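Local coordinates for protein extracellular ligand-binding receptor (Desulfohalobium retbaense DSM 5692, PDB 5ERE) that probably senses small molecules outside the cell, binding ketoleucine in a periplasmic-binding-protein-like region and cytosine in a Cache-type sensor domain, at residues Met343-Leu354 and Ile367-Asn375; Tyr379-Ile390 and Tyr398-Ser407. All coordinates share one frame; numbering follows the deposited sequence.

Interaction 1 (Met343-Leu354 and Ile367-Asn375); sequences MDRSVAAAAEQL and ILETLFNEN
Asn375 and Ser346 make the direct polar link between two nearly antiparallel helical segments, whose axes come within 10.0 Å. Asn375 ND2 donates to Ser346 OG at 2.8 Å, with OG in the amide plane and an N-H...O angle of 167°. The same ND2 donates to Leu371 O, so two bonds fix the turn of the amide. Ser346 OG, set between its backbone N and carbonyl carbon (chi1 70°), passes its own proton back to Met343 O. Asn375 OD1 lies 3.0 Å from CG of the selenomethionine Met343. With an alanine here, Ser346 OG and Leu371 O are likely to lose the amide N-H groups they receive, and a gap would probably open beside Met343. A water gives its protons to Ser346 O and Glu374 OE1, an indirect link. Leu371 spreads its branches: CD1 packs against Ser346 OG and Val347 CG2, and CD2 lies 4.0 Å from Ala350 CB. Ile367 CG2 meets Ala350 CB at 3.9 Å, while its CD1 lies 3.9 Å from Leu354 CD2. Gln353 runs alongside Ile367 in the opposite sense. The arrangement is consistent with a Cache-type sensor domain, in which a long helix and a shorter one pack on the sheet.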
loop_
_atom_site.group_PDB
_atom_site.type_symbol
_atom_site.label_atom_id
_atom_site.label_comp_id
_atom_site.label_asym_id
_atom_site.label_seq_id
_atom_site.Cartn_x
_atom_site.Cartn_y
_atom_site.Cartn_z
HETATM N N MSE A 343 15.957 -0.910 -20.548
HETATM C CA MSE A 343 17.328 -0.444 -20.566
HETATM C C MSE A 343 18.152 -1.160 -21.589
HETATM O O MSE A 343 18.858 -0.542 -22.386
HETATM C CB MSE A 343 18.011 -0.635 -19.202
HETATM C CG MSE A 343 17.678 0.377 -18.167
HETATM SE SE MSE A 343 18.402 -0.243 -16.413
HETATM C CE MSE A 343 19.973 -0.690 -17.049
ATOM N N ASP A 344 18.085 -2.493 -21.564
ATOM C CA ASP A 344 18.831 -3.298 -22.525
ATOM C C ASP A 344 18.544 -2.897 -23.992
ATOM O O ASP A 344 19.465 -2.721 -24.807
ATOM C CB ASP A 344 18.494 -4.776 -22.300
ATOM C CG ASP A 344 19.462 -5.693 -22.968
ATOM O OD1 ASP A 344 20.685 -5.497 -22.803
ATOM O OD2 ASP A 344 18.987 -6.615 -23.658
ATOM N N ARG A 345 17.274 -2.753 -24.333
ATOM C CA ARG A 345 16.918 -2.288 -25.680
ATOM C C ARG A 345 17.475 -0.898 -26.018
ATOM O O ARG A 345 17.932 -0.638 -27.153
ATOM C CB ARG A 345 15.412 -2.244 -25.839
ATOM C CG ARG A 345 14.814 -3.482 -26.424
ATOM C CD ARG A 345 13.374 -3.207 -26.814
ATOM N NE ARG A 345 12.467 -3.382 -25.682
ATOM C CZ ARG A 345 11.975 -2.400 -24.924
ATOM N NH1 ARG A 345 12.277 -1.120 -25.156
ATOM N NH2 ARG A 345 11.160 -2.711 -23.919
ATOM N N SER A 346 17.411 0.013 -25.061
ATOM C CA SER A 346 17.861 1.388 -25.335
ATOM C C SER A 346 19.366 1.407 -25.529
ATOM O O SER A 346 19.881 2.113 -26.370
ATOM C CB SER A 346 17.468 2.344 -24.211
ATOM O OG SER A 346 18.235 2.073 -23.029
ATOM N N VAL A 347 20.087 0.635 -24.729
ATOM C CA VAL A 347 21.543 0.586 -24.835
ATOM C C VAL A 347 21.968 -0.151 -26.099
ATOM O O VAL A 347 22.960 0.209 -26.718
ATOM C CB VAL A 347 22.188 -0.106 -23.568
ATOM C CG1 VAL A 347 23.667 -0.218 -23.705
ATOM C CG2 VAL A 347 21.878 0.702 -22.335
ATOM N N ALA A 348 21.238 -1.193 -26.476
ATOM C CA ALA A 348 21.550 -1.910 -27.707
ATOM C C ALA A 348 21.374 -0.971 -28.901
ATOM O O ALA A 348 22.210 -0.929 -29.798
ATOM C CB ALA A 348 20.673 -3.120 -27.858
ATOM N N ALA A 349 20.278 -0.218 -28.904
ATOM C CA ALA A 349 20.043 0.783 -29.949
ATOM C C ALA A 349 21.154 1.819 -29.967
ATOM O O ALA A 349 21.593 2.236 -31.036
ATOM C CB ALA A 349 18.699 1.482 -29.750
ATOM N N ALA A 350 21.622 2.239 -28.791
ATOM C CA ALA A 350 22.639 3.276 -28.758
ATOM C C ALA A 350 23.946 2.744 -29.319
ATOM O O ALA A 350 24.687 3.471 -29.991
ATOM C CB ALA A 350 22.823 3.842 -27.331
ATOM N N ALA A 351 24.213 1.458 -29.113
ATOM C CA ALA A 351 25.446 0.895 -29.626
ATOM C C ALA A 351 25.395 0.856 -31.143
ATOM O O ALA A 351 26.399 1.069 -31.803
ATOM C CB ALA A 351 25.683 -0.495 -29.058
ATOM N N GLU A 352 24.218 0.591 -31.684
ATOM C CA GLU A 352 24.042 0.515 -33.128
ATOM C C GLU A 352 24.391 1.867 -33.706
ATOM O O GLU A 352 25.142 1.953 -34.665
ATOM C CB GLU A 352 22.616 0.103 -33.497
ATOM N N GLN A 353 23.899 2.922 -33.069
ATOM C CA GLN A 353 24.147 4.288 -33.524
ATOM C C GLN A 353 25.621 4.703 -33.387
ATOM O O GLN A 353 26.157 5.402 -34.243
ATOM C CB GLN A 353 23.277 5.268 -32.747
ATOM C CG GLN A 353 21.794 5.144 -32.987
ATOM C CD GLN A 353 20.994 5.937 -31.957
ATOM O OE1 GLN A 353 21.235 7.124 -31.750
ATOM N NE2 GLN A 353 20.062 5.267 -31.280
ATOM N N LEU A 354 26.294 4.261 -32.331
ATOM C CA LEU A 354 27.658 4.722 -32.101
ATOM C C LEU A 354 28.634 4.113 -33.105
ATOM O O LEU A 354 29.802 4.523 -33.194
ATOM C CB LEU A 354 28.090 4.414 -30.680
ATOM C CG LEU A 354 27.440 5.287 -29.608
ATOM C CD1 LEU A 354 27.469 4.527 -28.277
ATOM C CD2 LEU A 354 28.153 6.650 -29.508
ATOM N N ILE A 367 24.064 10.989 -28.749
ATOM C CA ILE A 367 23.541 9.649 -28.525
ATOM C C ILE A 367 23.448 9.433 -27.012
ATOM O O ILE A 367 22.401 9.025 -26.499
ATOM C CB ILE A 367 24.426 8.624 -29.241
ATOM C CG1 ILE A 367 24.230 8.817 -30.763
ATOM C CG2 ILE A 367 24.101 7.196 -28.822
ATOM C CD1 ILE A 367 25.284 8.148 -31.645
ATOM N N LEU A 368 24.506 9.794 -26.299
ATOM C CA LEU A 368 24.552 9.633 -24.847
ATOM C C LEU A 368 23.491 10.467 -24.142
ATOM O O LEU A 368 22.809 9.973 -23.244
ATOM C CB LEU A 368 25.947 9.985 -24.304
ATOM C CG LEU A 368 27.067 8.936 -24.524
ATOM C CD1 LEU A 368 28.359 9.404 -23.891
ATOM C CD2 LEU A 368 26.700 7.525 -23.995
ATOM N N GLU A 369 23.316 11.722 -24.569
ATOM C CA GLU A 369 22.359 12.591 -23.932
ATOM C C GLU A 369 20.954 12.070 -24.057
ATOM O O GLU A 369 20.146 12.225 -23.152
ATOM C CB GLU A 369 22.442 13.999 -24.552
ATOM C CG GLU A 369 23.713 14.700 -24.185
ATOM C CD GLU A 369 23.657 15.270 -22.817
ATOM O OE1 GLU A 369 22.575 15.173 -22.220
ATOM O OE2 GLU A 369 24.658 15.873 -22.354
ATOM N N THR A 370 20.641 11.538 -25.225
ATOM C CA THR A 370 19.327 10.937 -25.488
ATOM C C THR A 370 19.161 9.613 -24.661
ATOM O O THR A 370 18.154 9.394 -24.004
ATOM C CB THR A 370 19.168 10.658 -26.995
ATOM O OG1 THR A 370 19.178 11.899 -27.715
ATOM C CG2 THR A 370 17.882 9.900 -27.322
ATOM N N LEU A 371 20.171 8.767 -24.694
ATOM C CA LEU A 371 20.138 7.483 -23.945
ATOM C C LEU A 371 19.802 7.696 -22.461
ATOM O O LEU A 371 18.988 6.985 -21.860
ATOM C CB LEU A 371 21.485 6.771 -24.080
ATOM C CG LEU A 371 21.596 5.418 -23.341
ATOM C CD1 LEU A 371 20.617 4.394 -23.890
ATOM C CD2 LEU A 371 22.998 4.934 -23.471
ATOM N N PHE A 372 20.388 8.735 -21.888
ATOM C CA PHE A 372 20.100 9.087 -20.518
ATOM C C PHE A 372 18.625 9.503 -20.323
ATOM O O PHE A 372 17.958 9.053 -19.357
ATOM C CB PHE A 372 21.091 10.162 -20.078
ATOM C CG PHE A 372 20.881 10.617 -18.682
ATOM C CD1 PHE A 372 21.261 9.817 -17.619
ATOM C CD2 PHE A 372 20.304 11.845 -18.419
ATOM C CE1 PHE A 372 21.008 10.205 -16.351
ATOM C CE2 PHE A 372 20.090 12.264 -17.114
ATOM C CZ PHE A 372 20.434 11.462 -16.086
ATOM N N ASN A 373 18.073 10.296 -21.240
ATOM C CA ASN A 373 16.664 10.669 -21.153
ATOM C C ASN A 373 15.729 9.452 -21.301
ATOM O O ASN A 373 14.630 9.447 -20.752
ATOM C CB ASN A 373 16.301 11.706 -22.234
ATOM C CG ASN A 373 16.657 13.118 -21.851
ATOM O OD1 ASN A 373 17.268 13.373 -20.809
ATOM N ND2 ASN A 373 16.304 14.055 -22.713
ATOM N N GLU A 374 16.176 8.453 -22.059
ATOM C CA GLU A 374 15.426 7.202 -22.279
ATOM C C GLU A 374 15.459 6.271 -21.071
ATOM O O GLU A 374 14.722 5.292 -21.011
ATOM C CB GLU A 374 15.993 6.456 -23.493
ATOM C CG GLU A 374 15.517 7.100 -24.846
ATOM C CD GLU A 374 16.212 6.531 -26.083
ATOM O OE1 GLU A 374 17.342 5.987 -25.976
ATOM O OE2 GLU A 374 15.613 6.634 -27.174
ATOM N N ASN A 375 16.311 6.581 -20.106
ATOM C CA ASN A 375 16.491 5.695 -18.941
ATOM C C ASN A 375 16.236 6.423 -17.638
ATOM O O ASN A 375 17.121 7.040 -17.050
ATOM C CB ASN A 375 17.887 5.078 -18.991
ATOM C CG ASN A 375 17.957 3.939 -19.999
ATOM O OD1 ASN A 375 17.385 2.891 -19.755
ATOM N ND2 ASN A 375 18.584 4.163 -21.159
HETATM O O HOH W 1 18.887 4.422 -27.326
#

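Interaction 2 (Tyr379-Ile390 and Tyr398-Ser407); sequences YNCVTVDATGTI and YSSVIGEDIS. With CYT (6-aminopyrimidin-2(1H)-one), chain C.
The Tyr379 and Tyr398 rings form an offset stack, centroids 4.7 Å apart and planes 29° from parallel. Tyr379 CE2 lies over one face of Tyr398, near the rim, and Tyr398 OH lies over a face of Tyr379. Tyr379 reaches there with CG anti to its backbone N (chi1 -180°). One water joins the two hydroxyls; another links Tyr398 OH to Tyr379 O. Asn380 comes in obliquely beside Tyr398, its amide plane 69° from the ring and ND2 3.7 Å from CD2. That ND2 is bound to Glu431, which also binds the cytosine. Asn380 OD1 lies 3.3 Å from N4 of the ligand.

This is the cytosine pocket of the Cache-type domain: strand 378-385 supplies one wall, and the loop after strand 390-394 supplies another. From that loop Ile406 directs CD1 to the ligand, 3.6 Å from C6. The same methyl touches Val384 CG2, and Ile390 CG1 at 3.9 Å. Ile390 and Ile406 cross at about a right angle, while Ile390 CG2 meets Val401 CG2.

Backbone bonds hold the loop beside 388-390. Ile406 N donates to Gly388 O nearly along the C=O axis, Ile390 N to Glu404 O, and Gly403 N to Ile390 O at 2.7 Å. Gly388 has no room for a CB, which would clash with Ser407 CB. Each segment holds an Asx turn, the first at a type I beta turn. Asp385 OD1 accepts from Thr387 N, Thr387 OG1 and Thr389 N. Asp405 OD1 takes Ser407 N and, on its syn lone pair, Ser407 OG at 2.6 Å.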
loop_
_atom_site.group_PDB
_atom_site.type_symbol
_atom_site.label_atom_id
_atom_site.label_comp_id
_atom_site.label_asym_id
_atom_site.label_seq_id
_atom_site.Cartn_x
_atom_site.Cartn_y
_atom_site.Cartn_z
ATOM N N TYR A 379 21.799 6.889 -13.616
ATOM C CA TYR A 379 22.576 7.895 -12.964
ATOM C C TYR A 379 23.411 8.613 -14.023
ATOM O O TYR A 379 23.485 9.831 -14.033
ATOM C CB TYR A 379 23.465 7.249 -11.913
ATOM C CG TYR A 379 24.309 8.235 -11.172
ATOM C CD1 TYR A 379 23.792 8.934 -10.099
ATOM C CD2 TYR A 379 25.617 8.474 -11.545
ATOM C CE1 TYR A 379 24.562 9.818 -9.384
ATOM C CE2 TYR A 379 26.403 9.379 -10.834
ATOM C CZ TYR A 379 25.865 10.034 -9.751
ATOM O OH TYR A 379 26.625 10.929 -9.053
ATOM N N ASN A 380 24.057 7.842 -14.904
ATOM C CA ASN A 380 24.623 8.424 -16.118
ATOM C C ASN A 380 24.900 7.384 -17.193
ATOM O O ASN A 380 24.658 6.191 -17.005
ATOM C CB ASN A 380 25.895 9.239 -15.820
ATOM C CG ASN A 380 27.071 8.405 -15.312
ATOM O OD1 ASN A 380 27.182 7.221 -15.560
ATOM N ND2 ASN A 380 27.987 9.068 -14.628
ATOM N N CYS A 381 25.412 7.864 -18.317
ATOM C CA CYS A 381 25.750 7.042 -19.465
ATOM C C CYS A 381 27.135 7.397 -19.958
ATOM O O CYS A 381 27.500 8.575 -20.049
ATOM C CB CYS A 381 24.723 7.222 -20.607
ATOM S SG CYS A 381 22.997 6.928 -20.172
ATOM N N VAL A 382 27.913 6.375 -20.279
ATOM C CA VAL A 382 29.255 6.583 -20.777
ATOM C C VAL A 382 29.559 5.735 -21.987
ATOM O O VAL A 382 28.887 4.716 -22.270
ATOM C CB VAL A 382 30.314 6.287 -19.713
ATOM C CG1 VAL A 382 30.116 7.152 -18.492
ATOM C CG2 VAL A 382 30.300 4.801 -19.330
ATOM N N THR A 383 30.592 6.154 -22.700
ATOM C CA THR A 383 31.251 5.288 -23.650
ATOM C C THR A 383 32.625 5.008 -23.098
ATOM O O THR A 383 33.179 5.825 -22.360
ATOM C CB THR A 383 31.339 5.897 -25.060
ATOM O OG1 THR A 383 31.964 7.183 -25.002
ATOM C CG2 THR A 383 29.951 6.004 -25.642
ATOM N N VAL A 384 33.133 3.831 -23.464
ATOM C CA VAL A 384 34.361 3.235 -22.943
ATOM C C VAL A 384 35.131 2.626 -24.117
ATOM O O VAL A 384 34.582 1.791 -24.840
ATOM C CB VAL A 384 34.061 2.125 -21.900
ATOM C CG1 VAL A 384 35.354 1.544 -21.327
ATOM C CG2 VAL A 384 33.175 2.656 -20.786
ATOM N N ASP A 385 36.385 3.025 -24.314
ATOM C CA ASP A 385 37.144 2.556 -25.482
ATOM C C ASP A 385 37.741 1.147 -25.318
ATOM O O ASP A 385 37.633 0.506 -24.256
ATOM C CB ASP A 385 38.264 3.561 -25.849
ATOM C CG ASP A 385 39.374 3.668 -24.797
ATOM O OD1 ASP A 385 39.578 2.734 -23.986
ATOM O OD2 ASP A 385 40.074 4.711 -24.799
ATOM N N ALA A 386 38.388 0.684 -26.383
ATOM C CA ALA A 386 38.905 -0.686 -26.451
ATOM C C ALA A 386 39.921 -0.976 -25.333
ATOM O O ALA A 386 40.241 -2.134 -25.076
ATOM C CB ALA A 386 39.516 -0.935 -27.837
ATOM N N THR A 387 40.387 0.072 -24.644
ATOM C CA THR A 387 41.339 -0.060 -23.533
ATOM C C THR A 387 40.664 -0.090 -22.156
ATOM O O THR A 387 41.303 -0.353 -21.149
ATOM C CB THR A 387 42.372 1.098 -23.539
ATOM O OG1 THR A 387 41.831 2.255 -22.876
ATOM C CG2 THR A 387 42.748 1.473 -24.962
ATOM N N GLY A 388 39.363 0.159 -22.108
ATOM C CA GLY A 388 38.657 0.147 -20.842
ATOM C C GLY A 388 38.700 1.517 -20.180
ATOM O O GLY A 388 38.526 1.640 -18.968
ATOM N N THR A 389 38.916 2.553 -20.986
ATOM C CA THR A 389 38.932 3.933 -20.485
ATOM C C THR A 389 37.635 4.665 -20.852
ATOM O O THR A 389 37.207 4.642 -22.000
ATOM C CB THR A 389 40.129 4.725 -21.041
ATOM O OG1 THR A 389 41.346 4.022 -20.774
ATOM C CG2 THR A 389 40.200 6.125 -20.389
ATOM N N ILE A 390 37.001 5.293 -19.872
ATOM C CA ILE A 390 35.836 6.116 -20.133
ATOM C C ILE A 390 36.262 7.328 -20.951
ATOM O O ILE A 390 37.156 8.064 -20.536
ATOM C CB ILE A 390 35.155 6.574 -18.837
ATOM C CG1 ILE A 390 34.675 5.348 -18.041
ATOM C CG2 ILE A 390 33.983 7.475 -19.165
ATOM C CD1 ILE A 390 34.045 5.674 -16.707
ATOM N N TYR A 398 29.165 15.077 -15.002
ATOM C CA TYR A 398 30.035 14.014 -14.494
ATOM C C TYR A 398 31.295 13.878 -15.338
ATOM O O TYR A 398 31.932 12.853 -15.326
ATOM C CB TYR A 398 29.285 12.682 -14.448
ATOM C CG TYR A 398 28.052 12.760 -13.592
ATOM C CD1 TYR A 398 28.127 13.091 -12.234
ATOM C CD2 TYR A 398 26.809 12.525 -14.132
ATOM C CE1 TYR A 398 26.988 13.170 -11.460
ATOM C CE2 TYR A 398 25.668 12.618 -13.370
ATOM C CZ TYR A 398 25.748 12.915 -12.042
ATOM O OH TYR A 398 24.561 12.989 -11.342
ATOM N N SER A 399 31.649 14.934 -16.054
ATOM C CA SER A 399 32.824 14.961 -16.928
ATOM C C SER A 399 34.124 14.542 -16.287
ATOM O O SER A 399 35.053 14.121 -16.971
ATOM C CB SER A 399 32.996 16.395 -17.501
ATOM O OG SER A 399 32.100 16.571 -18.580
ATOM N N SER A 400 34.208 14.659 -14.975
ATOM C CA SER A 400 35.400 14.225 -14.266
ATOM C C SER A 400 35.685 12.714 -14.410
ATOM O O SER A 400 36.825 12.284 -14.284
ATOM C CB SER A 400 35.275 14.599 -12.801
ATOM O OG SER A 400 34.237 13.885 -12.182
ATOM N N VAL A 401 34.671 11.906 -14.701
ATOM C CA VAL A 401 34.930 10.469 -14.844
ATOM C C VAL A 401 35.632 10.193 -16.175
ATOM O O VAL A 401 36.182 9.129 -16.362
ATOM C CB VAL A 401 33.626 9.630 -14.723
ATOM C CG1 VAL A 401 32.898 10.019 -13.454
ATOM C CG2 VAL A 401 32.718 9.821 -15.941
ATOM N N ILE A 402 35.651 11.154 -17.094
ATOM C CA ILE A 402 36.330 10.909 -18.367
ATOM C C ILE A 402 37.809 10.710 -18.100
ATOM O O ILE A 402 38.404 11.408 -17.290
ATOM C CB ILE A 402 36.115 12.042 -19.377
ATOM C CG1 ILE A 402 34.669 12.010 -19.904
ATOM C CG2 ILE A 402 37.092 11.914 -20.537
ATOM C CD1 ILE A 402 34.233 13.276 -20.617
ATOM N N GLY A 403 38.375 9.698 -18.748
ATOM C CA GLY A 403 39.755 9.312 -18.513
ATOM C C GLY A 403 39.937 8.238 -17.456
ATOM O O GLY A 403 41.020 7.673 -17.309
ATOM N N GLU A 404 38.896 7.952 -16.691
ATOM C CA GLU A 404 39.000 6.901 -15.691
ATOM C C GLU A 404 39.190 5.503 -16.315
ATOM O O GLU A 404 38.482 5.120 -17.250
ATOM C CB GLU A 404 37.771 6.925 -14.786
ATOM C CG GLU A 404 37.789 8.059 -13.755
ATOM C CD GLU A 404 38.547 7.704 -12.484
ATOM O OE1 GLU A 404 39.112 6.590 -12.405
ATOM O OE2 GLU A 404 38.573 8.539 -11.561
ATOM N N ASP A 405 40.170 4.767 -15.789
ATOM C CA ASP A 405 40.466 3.381 -16.197
ATOM C C ASP A 405 39.577 2.422 -15.423
ATOM O O ASP A 405 39.744 2.273 -14.214
ATOM C CB ASP A 405 41.955 3.059 -15.949
ATOM C CG ASP A 405 42.345 1.603 -16.251
ATOM O OD1 ASP A 405 41.570 0.796 -16.835
ATOM O OD2 ASP A 405 43.491 1.265 -15.899
ATOM N N ILE A 406 38.624 1.794 -16.113
ATOM C CA ILE A 406 37.734 0.802 -15.487
ATOM C C ILE A 406 37.960 -0.584 -16.116
ATOM O O ILE A 406 37.060 -1.439 -16.117
ATOM C CB ILE A 406 36.244 1.242 -15.613
ATOM C CG1 ILE A 406 35.809 1.276 -17.086
ATOM C CG2 ILE A 406 36.048 2.648 -14.971
ATOM C CD1 ILE A 406 34.342 1.497 -17.286
ATOM N N SER A 407 39.160 -0.796 -16.659
ATOM C CA SER A 407 39.488 -2.040 -17.367
ATOM C C SER A 407 39.531 -3.264 -16.426
ATOM O O SER A 407 39.500 -4.399 -16.895
ATOM C CB SER A 407 40.830 -1.917 -18.102
ATOM O OG SER A 407 41.904 -1.779 -17.199
HETATM N N3 CYT C . 31.063 3.933 -14.080
HETATM C C4 CYT C . 30.326 3.893 -15.189
HETATM N N1 CYT C . 31.852 1.732 -14.536
HETATM C C2 CYT C . 31.840 2.871 -13.720
HETATM O O2 CYT C . 32.512 2.876 -12.664
HETATM N N4 CYT C . 29.583 4.994 -15.496
HETATM C C5 CYT C . 30.322 2.735 -16.043
HETATM C C6 CYT C . 31.088 1.691 -15.685
HETATM O O HOH W 2 22.479 11.778 -12.595
HETATM O O HOH W 3 24.486 13.308 -8.645
#

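How the interactions relate
Both contacts belong to the Cache-type sensor domain, with centres about 16 Å apart. They follow in series along the chain. Interaction 1 joins helices 324-357 and 362-374. The chain then enters strand 378-385, which opens interaction 2. That strand lies in the antiparallel sheet, between strands 390-394 and 449-457. The helices pack on one side of it, and the cytosine lies on the other. Cys381 and Thr383 face the helices: Cys381 SG touches Leu371 CG at 3.8 Å, and Thr383 CG2 touches Leu354 CD1. Asn380 and Val382 face the ligand. The sheet, through this strand and its neighbour 449-457, thus lies between the helix pair and the pocket.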